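Local coordinates for protein aldo-keto reductase family 1 member C1 (PDB 1QWK) that probably reduces aldehydes and ketones with NADPH, as an aldose reductase-like member of the aldo-keto reductase family, at residues A[22-27]-A[50-55]; A[111-116]-A[153-158]; A[245-250]-A[274-279]. One frame throughout, in Å; residues are numbered along the deposited sequence.

Contact 1: residues A[22-27]-A[50-55]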
# COMPACT_ATOMS: atom_id res chain seq x y z
N GLY A 22 2.22 0.21 6.64
CA GLY A 22 1.58 -0.90 5.95
C GLY A 22 1.41 -1.98 7.00
O GLY A 22 2.39 -2.38 7.63
N THR A 23 0.19 -2.47 7.18
CA THR A 23 -0.06 -3.49 8.20
C THR A 23 -0.28 -4.93 7.70
O THR A 23 -0.62 -5.80 8.49
CB THR A 23 -1.28 -3.11 9.08
OG1 THR A 23 -2.47 -3.12 8.28
CG2 THR A 23 -1.09 -1.73 9.69
N TRP A 24 -0.06 -5.19 6.41
CA TRP A 24 -0.29 -6.54 5.89
C TRP A 24 0.56 -7.64 6.54
O TRP A 24 0.26 -8.82 6.40
CB TRP A 24 -0.10 -6.57 4.37
CG TRP A 24 1.30 -6.33 3.89
CD1 TRP A 24 1.97 -5.14 3.85
CD2 TRP A 24 2.19 -7.32 3.35
NE1 TRP A 24 3.23 -5.33 3.32
CE2 TRP A 24 3.38 -6.65 3.00
CE3 TRP A 24 2.09 -8.69 3.12
CZ2 TRP A 24 4.47 -7.32 2.43
CZ3 TRP A 24 3.17 -9.36 2.56
CH2 TRP A 24 4.35 -8.67 2.22
N GLN A 25 1.62 -7.24 7.25
CA GLN A 25 2.50 -8.20 7.92
C GLN A 25 2.43 -8.05 9.44
O GLN A 25 3.41 -8.31 10.14
CB GLN A 25 3.94 -7.98 7.48
CG GLN A 25 4.33 -8.68 6.19
CD GLN A 25 4.40 -10.18 6.35
OE1 GLN A 25 5.06 -10.68 7.26
NE2 GLN A 25 3.72 -10.91 5.47
N SER A 26 1.27 -7.63 9.95
CA SER A 26 1.11 -7.44 11.39
C SER A 26 -0.10 -8.15 11.96
O SER A 26 -1.21 -8.02 11.45
CB SER A 26 1.01 -5.94 11.71
OG SER A 26 2.14 -5.24 11.24
N SER A 27 0.11 -8.90 13.04
CA SER A 27 -0.98 -9.61 13.70
C SER A 27 -1.68 -8.58 14.59
O SER A 27 -1.15 -7.50 14.85
CB SER A 27 -0.42 -10.73 14.57
OG SER A 27 0.38 -10.19 15.61
N SER A 50 -9.64 -5.61 5.07
CA SER A 50 -10.52 -6.52 5.78
C SER A 50 -9.90 -7.92 5.87
O SER A 50 -10.03 -8.59 6.88
CB SER A 50 -11.89 -6.60 5.09
OG SER A 50 -11.79 -7.20 3.81
N VAL A 51 -9.20 -8.34 4.82
CA VAL A 51 -8.60 -9.67 4.80
C VAL A 51 -7.45 -9.88 5.80
O VAL A 51 -7.13 -11.03 6.14
CB VAL A 51 -8.10 -10.04 3.37
CG1 VAL A 51 -6.80 -9.32 3.06
CG2 VAL A 51 -7.96 -11.55 3.25
N TYR A 52 -6.84 -8.80 6.28
CA TYR A 52 -5.74 -8.94 7.24
C TYR A 52 -6.24 -9.37 8.61
O TYR A 52 -5.47 -9.86 9.44
CB TYR A 52 -4.99 -7.62 7.43
CG TYR A 52 -4.39 -7.01 6.18
CD1 TYR A 52 -4.11 -7.79 5.06
CD2 TYR A 52 -4.10 -5.65 6.13
CE1 TYR A 52 -3.57 -7.22 3.90
CE2 TYR A 52 -3.55 -5.07 4.99
CZ TYR A 52 -3.29 -5.86 3.88
OH TYR A 52 -2.80 -5.26 2.74
N GLN A 53 -7.53 -9.17 8.86
CA GLN A 53 -8.15 -9.53 10.13
C GLN A 53 -7.51 -8.75 11.29
O GLN A 53 -7.44 -9.26 12.42
CB GLN A 53 -8.01 -11.03 10.40
CG GLN A 53 -8.41 -11.95 9.24
CD GLN A 53 -9.78 -11.63 8.66
OE1 GLN A 53 -10.66 -11.11 9.36
NE2 GLN A 53 -9.97 -11.94 7.39
N ASN A 54 -7.04 -7.54 11.02
CA ASN A 54 -6.43 -6.74 12.08
C ASN A 54 -7.09 -5.37 12.24
O ASN A 54 -6.59 -4.52 12.97
CB ASN A 54 -4.93 -6.55 11.82
CG ASN A 54 -4.64 -5.78 10.54
OD1 ASN A 54 -5.52 -5.14 9.98
ND2 ASN A 54 -3.38 -5.83 10.09
N GLU A 55 -8.23 -5.17 11.58
CA GLU A 55 -8.94 -3.89 11.67
C GLU A 55 -9.43 -3.60 13.09
O GLU A 55 -9.39 -2.46 13.55
CB GLU A 55 -10.13 -3.86 10.70
CG GLU A 55 -9.74 -3.90 9.23
CD GLU A 55 -10.95 -3.98 8.31
OE1 GLU A 55 -11.80 -4.87 8.52
OE2 GLU A 55 -11.04 -3.16 7.37
O HOH W 1 -3.74 -9.66 11.63

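Contact 2: residues A[111-116]-A[153-158]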
# COMPACT_ATOMS: atom_id res chain seq x y z
N TYR A 111 -10.96 4.02 0.45
CA TYR A 111 -11.46 2.65 0.38
C TYR A 111 -11.11 2.08 -0.98
O TYR A 111 -11.50 2.64 -2.01
CB TYR A 111 -12.98 2.62 0.59
CG TYR A 111 -13.54 1.24 0.81
CD1 TYR A 111 -12.97 0.37 1.74
CD2 TYR A 111 -14.68 0.82 0.13
CE1 TYR A 111 -13.52 -0.88 2.00
CE2 TYR A 111 -15.24 -0.43 0.39
CZ TYR A 111 -14.67 -1.27 1.32
OH TYR A 111 -15.25 -2.48 1.59
N LEU A 112 -10.38 0.96 -0.99
CA LEU A 112 -9.93 0.35 -2.24
C LEU A 112 -10.45 -1.05 -2.52
O LEU A 112 -10.75 -1.80 -1.60
CB LEU A 112 -8.40 0.25 -2.23
CG LEU A 112 -7.55 1.46 -1.82
CD1 LEU A 112 -6.09 1.05 -1.77
CD2 LEU A 112 -7.78 2.60 -2.79
N ALA A 113 -10.56 -1.39 -3.80
CA ALA A 113 -10.93 -2.75 -4.17
C ALA A 113 -9.55 -3.41 -4.05
O ALA A 113 -8.62 -3.02 -4.76
CB ALA A 113 -11.43 -2.79 -5.62
N HIS A 114 -9.40 -4.38 -3.15
CA HIS A 114 -8.10 -5.03 -2.92
C HIS A 114 -7.59 -5.75 -4.16
O HIS A 114 -6.39 -5.90 -4.36
CB HIS A 114 -8.23 -6.03 -1.77
CG HIS A 114 -6.97 -6.26 -0.99
ND1 HIS A 114 -5.72 -6.22 -1.56
CD2 HIS A 114 -6.79 -6.57 0.31
CE1 HIS A 114 -4.81 -6.51 -0.65
NE2 HIS A 114 -5.43 -6.73 0.50
N MET A 115 -8.53 -6.20 -4.99
CA MET A 115 -8.23 -6.91 -6.23
C MET A 115 -9.34 -6.55 -7.22
O MET A 115 -10.33 -5.91 -6.85
CB MET A 115 -8.28 -8.43 -6.03
CG MET A 115 -7.30 -9.00 -5.01
SD MET A 115 -5.61 -9.08 -5.66
CE MET A 115 -4.66 -9.00 -4.12
N PRO A 116 -9.18 -6.92 -8.49
CA PRO A 116 -10.20 -6.63 -9.50
C PRO A 116 -11.11 -7.85 -9.72
O PRO A 116 -12.14 -7.75 -10.38
CB PRO A 116 -9.37 -6.32 -10.74
CG PRO A 116 -8.22 -7.28 -10.59
CD PRO A 116 -7.86 -7.16 -9.13
N SER A 153 -6.60 -1.61 -6.22
CA SER A 153 -5.30 -2.21 -5.95
C SER A 153 -5.14 -3.44 -6.82
O SER A 153 -6.07 -4.24 -6.97
CB SER A 153 -5.17 -2.59 -4.48
OG SER A 153 -3.85 -3.03 -4.18
N ASN A 154 -3.96 -3.60 -7.42
CA ASN A 154 -3.68 -4.75 -8.27
C ASN A 154 -4.53 -4.82 -9.54
O ASN A 154 -4.81 -5.90 -10.05
CB ASN A 154 -3.86 -6.04 -7.46
CG ASN A 154 -2.98 -6.07 -6.22
OD1 ASN A 154 -3.48 -6.20 -5.09
ND2 ASN A 154 -1.68 -5.94 -6.41
N TRP A 155 -4.96 -3.66 -10.02
CA TRP A 155 -5.74 -3.57 -11.26
C TRP A 155 -4.75 -3.18 -12.35
O TRP A 155 -3.75 -2.52 -12.06
CB TRP A 155 -6.80 -2.48 -11.16
CG TRP A 155 -8.03 -2.81 -10.36
CD1 TRP A 155 -8.10 -3.52 -9.19
CD2 TRP A 155 -9.37 -2.38 -10.65
NE1 TRP A 155 -9.40 -3.54 -8.73
CE2 TRP A 155 -10.20 -2.86 -9.61
CE3 TRP A 155 -9.95 -1.64 -11.68
CZ2 TRP A 155 -11.58 -2.62 -9.57
CZ3 TRP A 155 -11.33 -1.39 -11.65
CH2 TRP A 155 -12.13 -1.89 -10.60
N ASN A 156 -5.02 -3.57 -13.60
CA ASN A 156 -4.12 -3.16 -14.67
C ASN A 156 -4.69 -1.89 -15.33
O ASN A 156 -5.80 -1.47 -15.00
CB ASN A 156 -3.91 -4.28 -15.71
CG ASN A 156 -5.18 -4.69 -16.43
OD1 ASN A 156 -5.98 -3.86 -16.84
ND2 ASN A 156 -5.36 -6.00 -16.59
N ASN A 157 -3.92 -1.28 -16.23
CA ASN A 157 -4.35 -0.05 -16.88
C ASN A 157 -5.68 -0.15 -17.61
O ASN A 157 -6.49 0.77 -17.55
CB ASN A 157 -3.28 0.43 -17.87
CG ASN A 157 -1.98 0.80 -17.19
OD1 ASN A 157 -1.89 0.86 -15.96
ND2 ASN A 157 -0.95 1.07 -18.00
N ASP A 158 -5.91 -1.26 -18.31
CA ASP A 158 -7.15 -1.44 -19.06
C ASP A 158 -8.36 -1.50 -18.14
O ASP A 158 -9.42 -0.96 -18.47
CB ASP A 158 -7.08 -2.71 -19.91
CG ASP A 158 -6.00 -2.65 -20.96
OD1 ASP A 158 -5.93 -1.63 -21.68
OD2 ASP A 158 -5.22 -3.62 -21.08

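Contact 3: residues A[245-250]-A[274-279]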
# COMPACT_ATOMS: atom_id res chain seq x y z
N PRO A 245 20.36 1.96 3.08
CA PRO A 245 19.85 1.44 1.81
C PRO A 245 18.32 1.49 1.76
O PRO A 245 17.73 1.83 0.73
CB PRO A 245 20.38 0.02 1.78
CG PRO A 245 21.74 0.19 2.42
CD PRO A 245 21.42 1.08 3.61
N ALA A 246 17.69 1.14 2.88
CA ALA A 246 16.23 1.17 2.95
C ALA A 246 15.70 2.58 2.74
O ALA A 246 14.73 2.79 2.00
CB ALA A 246 15.75 0.62 4.29
N GLN A 247 16.31 3.56 3.39
CA GLN A 247 15.86 4.94 3.24
C GLN A 247 16.02 5.40 1.80
O GLN A 247 15.20 6.17 1.29
CB GLN A 247 16.63 5.84 4.21
CG GLN A 247 16.40 5.43 5.65
CD GLN A 247 17.28 6.14 6.65
OE1 GLN A 247 18.44 6.45 6.36
NE2 GLN A 247 16.75 6.40 7.84
N VAL A 248 17.05 4.91 1.12
CA VAL A 248 17.27 5.27 -0.27
C VAL A 248 16.16 4.67 -1.15
O VAL A 248 15.64 5.33 -2.05
CB VAL A 248 18.66 4.79 -0.76
CG1 VAL A 248 18.78 4.99 -2.27
CG2 VAL A 248 19.76 5.57 -0.05
N LEU A 249 15.79 3.41 -0.89
CA LEU A 249 14.73 2.77 -1.66
C LEU A 249 13.38 3.48 -1.46
O LEU A 249 12.59 3.60 -2.39
CB LEU A 249 14.59 1.30 -1.27
CG LEU A 249 15.74 0.38 -1.70
CD1 LEU A 249 15.45 -1.03 -1.22
CD2 LEU A 249 15.89 0.42 -3.22
N LEU A 250 13.13 3.93 -0.24
CA LEU A 250 11.88 4.64 0.04
C LEU A 250 11.88 6.00 -0.65
O LEU A 250 10.87 6.39 -1.25
CB LEU A 250 11.69 4.81 1.55
CG LEU A 250 11.57 3.50 2.34
CD1 LEU A 250 11.42 3.80 3.83
CD2 LEU A 250 10.38 2.70 1.83
N PHE A 274 10.89 6.32 8.55
CA PHE A 274 10.30 7.66 8.54
C PHE A 274 11.33 8.75 8.28
O PHE A 274 10.98 9.87 7.90
CB PHE A 274 9.58 7.94 9.87
CG PHE A 274 8.69 9.15 9.83
CD1 PHE A 274 7.49 9.12 9.12
CD2 PHE A 274 9.05 10.32 10.49
CE1 PHE A 274 6.66 10.24 9.07
CE2 PHE A 274 8.23 11.45 10.45
CZ PHE A 274 7.02 11.40 9.73
N GLU A 275 12.60 8.43 8.49
CA GLU A 275 13.68 9.40 8.30
C GLU A 275 14.12 9.51 6.85
O GLU A 275 15.27 9.22 6.52
CB GLU A 275 14.87 9.03 9.18
CG GLU A 275 14.53 8.99 10.65
CD GLU A 275 14.05 10.33 11.17
OE1 GLU A 275 14.83 11.30 11.14
OE2 GLU A 275 12.88 10.41 11.62
N VAL A 276 13.21 9.94 5.99
CA VAL A 276 13.51 10.06 4.57
C VAL A 276 13.16 11.44 4.03
O VAL A 276 13.01 11.62 2.82
CB VAL A 276 12.76 8.99 3.76
CG1 VAL A 276 13.21 7.60 4.21
CG2 VAL A 276 11.27 9.14 3.97
N PHE A 277 13.03 12.42 4.92
CA PHE A 277 12.66 13.77 4.50
C PHE A 277 13.78 14.80 4.63
O PHE A 277 13.53 16.00 4.50
CB PHE A 277 11.43 14.22 5.29
CG PHE A 277 10.21 13.38 5.03
CD1 PHE A 277 9.56 13.43 3.79
CD2 PHE A 277 9.71 12.52 6.01
CE1 PHE A 277 8.45 12.64 3.53
CE2 PHE A 277 8.60 11.72 5.76
CZ PHE A 277 7.96 11.78 4.52
N ASP A 278 15.00 14.33 4.85
CA ASP A 278 16.14 15.23 4.99
C ASP A 278 17.02 15.24 3.74
O ASP A 278 18.13 15.77 3.76
CB ASP A 278 16.96 14.84 6.21
CG ASP A 278 17.55 13.45 6.09
OD1 ASP A 278 17.00 12.65 5.31
OD2 ASP A 278 18.54 13.16 6.79
N PHE A 279 16.51 14.66 2.66
CA PHE A 279 17.24 14.61 1.39
C PHE A 279 16.26 14.28 0.27
O PHE A 279 15.10 13.98 0.52
CB PHE A 279 18.37 13.56 1.44
CG PHE A 279 17.90 12.13 1.34
CD1 PHE A 279 18.40 11.30 0.34
CD2 PHE A 279 17.01 11.59 2.26
CE1 PHE A 279 18.02 9.95 0.26
CE2 PHE A 279 16.62 10.25 2.19
CZ PHE A 279 17.14 9.42 1.19

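Contact 1: residues A[22-27]-A[50-55]
The phenol ring of Y52 turns one face to the backbone of W24, whose CA sits 3.7 Å from the ring centroid and only 11° off its normal, a CH-pi contact over the face. W24 CB presses on the same face, reaching Y52 CZ at 3.3 Å, while the indole itself leads away toward F299. A flat aromatic side chain suits this place because it offers a broad face to the turn and still carries its hydroxyl past it. With CG between its backbone N and carbonyl carbon (chi1 63°), the amide of N54 reaches to the type I turn T23 to S26. Its ND2 makes two weak bonds, to T23 OG1 at 3.4 Å and, straighter at 168°, to S26 O at 3.4 Å. A water also joins S26 O to Y52 O, donating to both carbonyls. Behind this shell, D47 O holds T23 OG1 at the end of strand 45-47, and T48 OG1, one residue on, holds N54 OD1. Y52 OH has a weak hydrogen bond to K81 NZ. Y52 is the predicted proton donor and K81 is predicted to lower its pKa, so these loops at the C-terminal ends of the barrel strands frame the probable active site of an aldo-keto reductase.

Contact 2: residues A[111-116]-A[153-158]
P116 and W155 carry the apolar part of this contact, their side chains lying alongside each other and running antiparallel. P116 CB stands over the five-membered ring of the indole, 3.5 Å from its centroid and 14° off the normal, a CH-pi contact for which the rigid proline ring suits the flat indole. W155 CG is anti to the carbonyl carbon (chi1 -78°), which lays the indole along P116. A113 CB adds an apolar touch to W155 CZ2 at 4.0 Å; its single methyl fits close beside the indole. The hydrogen bonds are both weak. At the ring edge, W155 NE1 donates to M115 O over 3.2 Å, and between the backbones S153 N donates to A113 O over 2.9 Å. M115 CA supports them with a CH...O contact to S153 O at 3.5 Å. An alanine in place of W155 would probably leave M115 O without its indole donor and open a gap beside P116 and A113. Among the remaining polar groups, S153 OG is satisfied by Q175 O, whereas the buried N154 O has no partner in the model. H114, a predicted substrate-binding residue, lies beside N154 and meets W83 edge-to-face. The contact joins the ends of the neighbouring parallel strands 110-113 and 150-153; helix 131-143 reaches P116 and W155 through V131, and helix 157-164 packs on the indole through I160 and A163.

Contact 3: residues A[245-250]-A[274-279]
Q247, on the helix 245-255, faces V276 in the irregular loop after helix 267-274, with the CA atoms of Q247 and V276 5.8 Å apart, and E275 just before V276 is the centre of an inverse gamma turn. The side chain of Q247 does most of the bridging. With CG anti to its own carbonyl carbon (chi1 -60°) and the chain extended beyond it, the amide is carried alongside E275, where Q247 NE2 comes within 3.5 Å of E275 CB. NE2 also lies near E275 O, but the angle is too poor for a hydrogen bond; it donates instead to E272 O, while OE1 accepts from T244 N. Glutamine suits the place because one long side chain offers a donor and an acceptor at its tip and methylenes along its stem. Those methylenes meet V276, whose CG1 packs against Q247 CB at 3.8 Å and L250 CB at 4.1 Å. A branched valine can turn one methyl onto the helix without a long chain. F279 approaches differently: its CZ, at the ring edge, points to Q247 O at 3.8 Å, with the carbonyl oxygen in the plane of the ring, and V248 CA lies near the same edge.

Around the contact, K243 NZ hydrogen-bonds to E275 O and forms a salt bridge with D278 OD1, and R251 NH1 hydrogen-bonds to V276 O. The chemistry thus divides: between the two segments the interface is van der Waals packing, while the polar ends and loop carbonyls find their hydrogen bonds in neighbouring residues such as K243, T244, R251 and E272, so the loop is fixed to the helix by both.

How the contacts relate
The three contacts come one after another along the chain, none nested within another. Contacts 1 and 2 belong to the C-terminal ends of strands in the same parallel barrel sheet: contact 1 joins the loops after 21-22 and 45-47, contact 2 the ends of strands 110-113 and 150-153 and the loops that follow. Their centres are 18 Å apart, yet they touch where Y52 and V51 pack on H114, bringing the predicted proton donor and the predicted substrate-binding histidine together. Contact 3 ties helix 245-255 to the loop beyond helix 267-274, with its centre 24 Å from that of contact 1 and 27 Å from that of contact 2, away from the annotated sites. Two contacts thus shape the probable active site, and the third packs the barrel's outer layer.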